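Local coordinates for protein transcription anti-terminator antagonist UpxZ (Bacteroides uniformis ATCC 8492, PDB 4EPZ) that probably antagonises transcription anti-termination and so takes part in regulating capsular polysaccharide synthesis, at residues Y116-E119 against L120-E123; E145-R148 against N149-N153. One frame throughout, in Å; residues are numbered along the deposited sequence.

Contact 1: Y116-E119 against L120-E123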
ATOM      1  N   TYR A 116      -4.182  -4.719  11.131  1.00 18.30           N
ATOM      2  CA  TYR A 116      -5.354  -4.329  11.884  1.00 18.31           C
ATOM      3  C   TYR A 116      -4.895  -3.714  13.221  1.00 21.31           C
ATOM      4  O   TYR A 116      -5.521  -3.923  14.264  1.00 22.84           O
ATOM      5  CB  TYR A 116      -6.381  -5.463  12.040  1.00 20.32           C
ATOM      6  CG  TYR A 116      -7.175  -5.554  10.767  1.00 21.99           C
ATOM      7  CD1 TYR A 116      -8.188  -4.639  10.493  1.00 22.92           C
ATOM      8  CD2 TYR A 116      -6.810  -6.441   9.759  1.00 22.35           C
ATOM      9  CE1 TYR A 116      -8.827  -4.613   9.265  1.00 22.40           C
ATOM     10  CE2 TYR A 116      -7.483  -6.454   8.538  1.00 23.39           C
ATOM     11  CZ  TYR A 116      -8.465  -5.515   8.287  1.00 24.71           C
ATOM     12  OH  TYR A 116      -9.160  -5.514   7.104  1.00 24.40           O
ATOM     13  N   ASP A 117      -3.768  -2.958  13.179  1.00 17.89           N
ATOM     14  CA  ASP A 117      -3.251  -2.203  14.327  1.00 16.88           C
ATOM     15  C   ASP A 117      -4.154  -0.969  14.466  1.00 21.58           C
ATOM     16  O   ASP A 117      -4.089  -0.059  13.633  1.00 20.31           O
ATOM     17  CB  ASP A 117      -1.791  -1.829  14.091  1.00 18.48           C
ATOM     18  CG  ASP A 117      -1.127  -0.959  15.137  1.00 21.03           C
ATOM     19  OD1 ASP A 117      -1.810  -0.571  16.119  1.00 21.67           O
ATOM     20  OD2 ASP A 117       0.082  -0.751  15.034  1.00 21.94           O
ATOM     21  N   GLU A 118      -4.968  -0.917  15.541  1.00 19.73           N
ATOM     22  CA  GLU A 118      -5.923   0.176  15.732  1.00 21.05           C
ATOM     23  C   GLU A 118      -5.221   1.551  15.867  1.00 23.45           C
ATOM     24  O   GLU A 118      -5.825   2.573  15.538  1.00 23.34           O
ATOM     25  CB  GLU A 118      -6.845  -0.112  16.924  1.00 23.93           C
ATOM     26  CG  GLU A 118      -7.814  -1.263  16.649  1.00 29.43           C
ATOM     27  CD  GLU A 118      -8.789  -1.163  15.479  1.00 51.99           C
ATOM     28  OE1 GLU A 118      -8.948  -0.063  14.896  1.00 39.87           O
ATOM     29  OE2 GLU A 118      -9.398  -2.204  15.140  1.00 45.53           O
ATOM     30  N   GLU A 119      -3.939   1.585  16.261  1.00 20.13           N
ATOM     31  CA  GLU A 119      -3.221   2.861  16.347  1.00 20.35           C
ATOM     32  C   GLU A 119      -2.995   3.441  14.952  1.00 24.21           C
ATOM     33  O   GLU A 119      -2.981   4.666  14.791  1.00 22.49           O
ATOM     34  CB  GLU A 119      -1.872   2.707  17.060  1.00 21.70           C
ATOM     35  CG  GLU A 119      -1.997   2.289  18.515  1.00 32.82           C
ATOM     36  CD  GLU A 119      -0.692   2.158  19.287  1.00 56.46           C
ATOM     37  OE1 GLU A 119       0.379   1.998  18.655  1.00 43.59           O
ATOM     38  OE2 GLU A 119      -0.747   2.184  20.537  1.00 62.15           O
ATOM     39  N   LEU A 120      -2.797   2.560  13.933  1.00 19.07           N
ATOM     40  CA  LEU A 120      -2.609   3.054  12.567  1.00 16.99           C
ATOM     41  C   LEU A 120      -3.937   3.637  12.027  1.00 20.33           C
ATOM     42  O   LEU A 120      -3.909   4.745  11.486  1.00 20.52           O
ATOM     43  CB  LEU A 120      -2.059   1.967  11.638  1.00 16.04           C
ATOM     44  CG  LEU A 120      -0.673   1.407  11.992  1.00 19.53           C
ATOM     45  CD1 LEU A 120      -0.254   0.371  10.929  1.00 19.92           C
ATOM     46  CD2 LEU A 120       0.394   2.497  12.113  1.00 20.72           C
ATOM     47  N   ALA A 121      -5.083   2.934  12.223  1.00 19.86           N
ATOM     48  CA  ALA A 121      -6.398   3.470  11.812  1.00 21.33           C
ATOM     49  C   ALA A 121      -6.660   4.810  12.497  1.00 25.02           C
ATOM     50  O   ALA A 121      -7.071   5.762  11.822  1.00 23.55           O
ATOM     51  CB  ALA A 121      -7.525   2.492  12.147  1.00 23.59           C
ATOM     52  N   HIS A 122      -6.349   4.903  13.823  1.00 23.61           N
ATOM     53  CA  HIS A 122      -6.587   6.109  14.614  1.00 25.09           C
ATOM     54  C   HIS A 122      -5.822   7.291  14.040  1.00 24.77           C
ATOM     55  O   HIS A 122      -6.422   8.361  13.820  1.00 23.48           O
ATOM     56  CB  HIS A 122      -6.232   5.893  16.092  1.00 28.41           C
ATOM     57  CG  HIS A 122      -6.530   7.086  16.940  1.00 34.12           C
ATOM     58  ND1 HIS A 122      -7.793   7.299  17.462  1.00 38.55           N
ATOM     59  CD2 HIS A 122      -5.736   8.126  17.281  1.00 37.60           C
ATOM     60  CE1 HIS A 122      -7.723   8.442  18.127  1.00 38.75           C
ATOM     61  NE2 HIS A 122      -6.510   8.980  18.050  1.00 38.68           N
ATOM     62  N   GLU A 123      -4.518   7.088  13.739  1.00 20.01           N
ATOM     63  CA  GLU A 123      -3.699   8.140  13.151  1.00 19.29           C
ATOM     64  C   GLU A 123      -4.195   8.510  11.727  1.00 21.15           C
ATOM     65  O   GLU A 123      -4.244   9.692  11.387  1.00 22.30           O
ATOM     66  CB  GLU A 123      -2.251   7.688  13.122  1.00 20.76           C
ATOM     67  CG  GLU A 123      -1.337   8.793  12.652  1.00 29.92           C
ATOM     68  CD  GLU A 123       0.136   8.536  12.871  1.00 50.37           C
ATOM     69  OE1 GLU A 123       0.493   7.500  13.480  1.00 35.89           O
ATOM     70  OE2 GLU A 123       0.937   9.394  12.441  1.00 44.95           O
TER
HETATM   71  O   HOH W   1      -0.315   5.277  14.789  1.00 51.81           O
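Leu120 meets Asp117 at the N-terminus of helix 118-129, a worked example of an N-cap: Asp117 stands just before the first turn and closes it with both its backbone carbonyl and its carboxylate. Leu120 N donates to Asp117 O over 2.9 Å in a bent bond, with an N-H...O angle of 134°. The leucine side chain crosses that of Asp117 at about a right angle, Leu120 CG lying 3.8 Å from Asp117 OD2 and CD1 lying near Asp117 CB, while the isobutyl group also packs on Leu108 and Thr115 of helix 102-115. With CG anti to the backbone N (chi1 176°), Asp117 has its carboxylate placed so that OD1 is beside Glu119 N and accepts the capping bond from it at 3.0 Å, met from above the carboxylate plane; OD2 is taken by the hydroxyl of Tyr92. An alanine at the cap would take away both carboxylate oxygens, and the likely result is that Glu119 N loses its capping partner and the Tyr92 hydroxyl its mate. Ala121 N makes a weak second bond to Asp117 O. The bend of the Glu118 chain at chi2 (-59°) brings its carboxylate near the alanine methyl group, and Ala121 CB lies 4.0 Å from Glu118 OE1. His122 N makes the first strong i to i+4 bond, to Glu118 O, and His122 CB lies against the same oxygen although the imidazole leads away. Glu123 then repeats the step, its N donating to Glu119 O. Its extended side chain carries OE1 to a water that donates 2.7 Å to Glu123 OE1 and, in a weak bond of equal length, to Glu119 O.

Contact 2: E145-R148 against N149-N153; sequences EELR and NFEEN
The last turns of helix 138-152 show how side chains one turn apart pair along an exposed helical ridge while the opposite ridge packs inward. Four backbone bonds run from Asn149, Phe150, Glu151 and Glu152 N to Glu145, Glu146, Leu147 and Arg148 O. The solvent ridge is doubtful as a fixed network, being told for one of two conformers each of Glu145, Asn149 and Glu152. In it Arg148 and Glu152 lie side by side and point the same way. Glu152 OE2 approaches the guanidinium at its edge, in plane, but stands 3.9 Å from Arg148 NE, a long salt bridge; closer touches are those of Glu152 OE2 with Arg148 CG and CD, both at 3.5 Å. The bend at chi3 (60°) turns the end of the arginine so that NE can give its hydrogen to a water 2.7 Å away. That water donates to Asn149 OD1 and to Glu152 OE1. A second water accepts from Asn149 ND2 and donates 2.6 Å to Glu145 OE2; the amide plane is turned 75° from the Glu145 carboxylate. At the C-terminal end Asn153 leaves helical geometry, and its ND2 makes a weak bond to Asn149 O. On the inner side Leu147 CG touches Glu151 OE2 at 3.9 Å, an oxygen whose hydrogen bond goes to His125, and Phe150 CD2 lies 3.3 Å from Glu146 O. Leu147 reaches between helices 102-115 and 118-129, touching Thr109, Tyr112, Ala124 and Ile128, while Phe150 sits edge-to-face with Trp110 of helix 102-115 and Glu146 OE2 is hydrogen-bonded to the hydroxyl of Tyr21.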
ATOM      1  N   GLU A 145     -11.936   5.715   0.957  1.00 18.57           N
ATOM      2  CA  GLU A 145     -12.735   4.573   0.541  0.50 18.76           C
ATOM      3  C   GLU A 145     -11.971   3.280   0.846  1.00 20.88           C
ATOM      4  O   GLU A 145     -12.540   2.331   1.401  1.00 20.28           O
ATOM      5  CB  GLU A 145     -13.084   4.697  -0.955  0.50 20.89           C
ATOM      6  CG  GLU A 145     -14.060   3.653  -1.477  0.50 28.05           C
ATOM      7  CD  GLU A 145     -14.315   3.713  -2.975  0.50 61.47           C
ATOM      8  OE1 GLU A 145     -14.142   4.799  -3.577  0.50 61.51           O
ATOM      9  OE2 GLU A 145     -14.675   2.662  -3.554  0.50 61.67           O
ATOM     10  N   GLU A 146     -10.674   3.243   0.514  1.00 19.86           N
ATOM     11  CA  GLU A 146      -9.834   2.051   0.751  1.00 19.26           C
ATOM     12  C   GLU A 146      -9.761   1.713   2.245  1.00 21.17           C
ATOM     13  O   GLU A 146      -9.966   0.550   2.636  1.00 19.99           O
ATOM     14  CB  GLU A 146      -8.433   2.252   0.162  1.00 20.28           C
ATOM     15  CG  GLU A 146      -8.464   2.143  -1.363  1.00 29.07           C
ATOM     16  CD  GLU A 146      -7.235   2.642  -2.109  1.00 47.53           C
ATOM     17  OE1 GLU A 146      -6.152   2.707  -1.488  1.00 37.44           O
ATOM     18  OE2 GLU A 146      -7.344   2.926  -3.321  1.00 39.65           O
ATOM     19  N   LEU A 147      -9.516   2.733   3.078  1.00 18.19           N
ATOM     20  CA  LEU A 147      -9.472   2.568   4.533  1.00 18.35           C
ATOM     21  C   LEU A 147     -10.804   2.038   5.053  1.00 19.91           C
ATOM     22  O   LEU A 147     -10.805   1.063   5.822  1.00 19.90           O
ATOM     23  CB  LEU A 147      -9.144   3.882   5.230  1.00 17.82           C
ATOM     24  CG  LEU A 147      -9.127   3.824   6.777  1.00 20.70           C
ATOM     25  CD1 LEU A 147      -8.115   2.773   7.305  1.00 22.03           C
ATOM     26  CD2 LEU A 147      -8.878   5.220   7.363  1.00 22.10           C
ATOM     27  N   ARG A 148     -11.926   2.638   4.623  1.00 19.57           N
ATOM     28  CA  ARG A 148     -13.228   2.174   5.076  1.00 20.33           C
ATOM     29  C   ARG A 148     -13.459   0.699   4.693  1.00 22.85           C
ATOM     30  O   ARG A 148     -13.957  -0.067   5.525  1.00 21.84           O
ATOM     31  CB  ARG A 148     -14.348   3.049   4.524  1.00 18.50           C
ATOM     32  CG  ARG A 148     -15.706   2.741   5.194  1.00 29.15           C
ATOM     33  CD  ARG A 148     -16.869   3.412   4.526  1.00 37.96           C
ATOM     34  NE  ARG A 148     -17.026   3.010   3.125  1.00 46.13           N
ATOM     35  CZ  ARG A 148     -16.707   3.780   2.089  1.00 64.71           C
ATOM     36  NH1 ARG A 148     -16.210   4.997   2.284  1.00 50.05           N
ATOM     37  NH2 ARG A 148     -16.867   3.334   0.851  1.00 55.85           N
ATOM     38  N   ASN A 149     -13.061   0.293   3.461  1.00 19.87           N
ATOM     39  CA  ASN A 149     -13.234  -1.086   3.013  0.60 19.82           C
ATOM     40  C   ASN A 149     -12.384  -2.045   3.872  1.00 23.81           C
ATOM     41  O   ASN A 149     -12.869  -3.116   4.232  1.00 22.96           O
ATOM     42  CB  ASN A 149     -12.914  -1.215   1.541  0.60 21.68           C
ATOM     43  CG  ASN A 149     -14.036  -0.694   0.647  0.60 44.60           C
ATOM     44  OD1 ASN A 149     -15.227  -0.818   0.956  0.60 42.14           O
ATOM     45  ND2 ASN A 149     -13.689  -0.139  -0.502  0.60 33.96           N
ATOM     46  N   PHE A 150     -11.139  -1.646   4.229  1.00 19.93           N
ATOM     47  CA  PHE A 150     -10.310  -2.508   5.094  1.00 17.91           C
ATOM     48  C   PHE A 150     -10.966  -2.658   6.483  1.00 23.27           C
ATOM     49  O   PHE A 150     -10.995  -3.759   7.040  1.00 22.57           O
ATOM     50  CB  PHE A 150      -8.889  -1.931   5.226  1.00 18.29           C
ATOM     51  CG  PHE A 150      -8.057  -2.058   3.963  1.00 19.47           C
ATOM     52  CD1 PHE A 150      -7.995  -3.265   3.268  1.00 23.11           C
ATOM     53  CD2 PHE A 150      -7.242  -1.007   3.537  1.00 20.53           C
ATOM     54  CE1 PHE A 150      -7.216  -3.386   2.110  1.00 24.07           C
ATOM     55  CE2 PHE A 150      -6.447  -1.140   2.394  1.00 23.36           C
ATOM     56  CZ  PHE A 150      -6.440  -2.327   1.694  1.00 22.28           C
ATOM     57  N   GLU A 151     -11.517  -1.563   7.017  1.00 20.55           N
ATOM     58  CA  GLU A 151     -12.150  -1.595   8.336  1.00 22.46           C
ATOM     59  C   GLU A 151     -13.371  -2.518   8.321  1.00 26.66           C
ATOM     60  O   GLU A 151     -13.523  -3.357   9.218  1.00 27.68           O
ATOM     61  CB  GLU A 151     -12.560  -0.188   8.778  1.00 24.11           C
ATOM     62  CG  GLU A 151     -11.394   0.715   9.144  1.00 25.65           C
ATOM     63  CD  GLU A 151     -11.795   2.149   9.422  1.00 31.62           C
ATOM     64  OE1 GLU A 151     -12.930   2.545   9.071  1.00 36.86           O
ATOM     65  OE2 GLU A 151     -10.980   2.873  10.023  1.00 30.24           O
ATOM     66  N   GLU A 152     -14.219  -2.399   7.294  1.00 23.66           N
ATOM     67  CA  GLU A 152     -15.453  -3.189   7.180  0.60 23.28           C
ATOM     68  C   GLU A 152     -15.227  -4.673   6.844  1.00 27.85           C
ATOM     69  O   GLU A 152     -16.137  -5.501   7.045  1.00 29.31           O
ATOM     70  CB  GLU A 152     -16.336  -2.563   6.108  0.60 24.73           C
ATOM     71  CG  GLU A 152     -16.884  -1.211   6.521  0.60 25.38           C
ATOM     72  CD  GLU A 152     -17.814  -0.576   5.504  0.60 34.72           C
ATOM     73  OE1 GLU A 152     -17.998  -1.159   4.411  0.60 29.10           O
ATOM     74  OE2 GLU A 152     -18.345   0.518   5.795  0.60 25.95           O
ATOM     75  N   ASN A 153     -14.063  -5.020   6.278  1.00 22.38           N
ATOM     76  CA  ASN A 153     -13.802  -6.396   5.842  1.00 22.17           C
ATOM     77  C   ASN A 153     -12.701  -7.077   6.640  1.00 24.80           C
ATOM     78  O   ASN A 153     -12.076  -8.035   6.158  1.00 26.24           O
ATOM     79  CB  ASN A 153     -13.451  -6.391   4.364  1.00 25.45           C
ATOM     80  CG  ASN A 153     -14.640  -5.991   3.534  1.00 36.11           C
ATOM     81  OD1 ASN A 153     -15.726  -6.568   3.651  1.00 38.78           O
ATOM     82  ND2 ASN A 153     -14.486  -4.960   2.744  1.00 38.84           N
TER
HETATM   83  O   HOH W   2     -15.730   0.798  -2.018  1.00 61.39           O
HETATM   84  O   HOH W   3     -17.160   0.465   2.093  1.00 54.67           O

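Followed from the N terminus, contact 1 comes first, at the turn where helix 102-115 gives way to helix 118-129; contact 2 follows near the end of helix 138-152, the next helix of the chain. Each joins adjacent segments, so neither closes a long loop, and the two run in series without nesting or crossing. They nevertheless meet in space, with centres about 12 Å apart: Tyr116 OH lies 2.5 Å from Phe150 O, a probable hydrogen bond, and Ala121 CB packs against Glu151 OE2. These contacts bring the start of one helix against the end of the next, and both lean on helix 102-115.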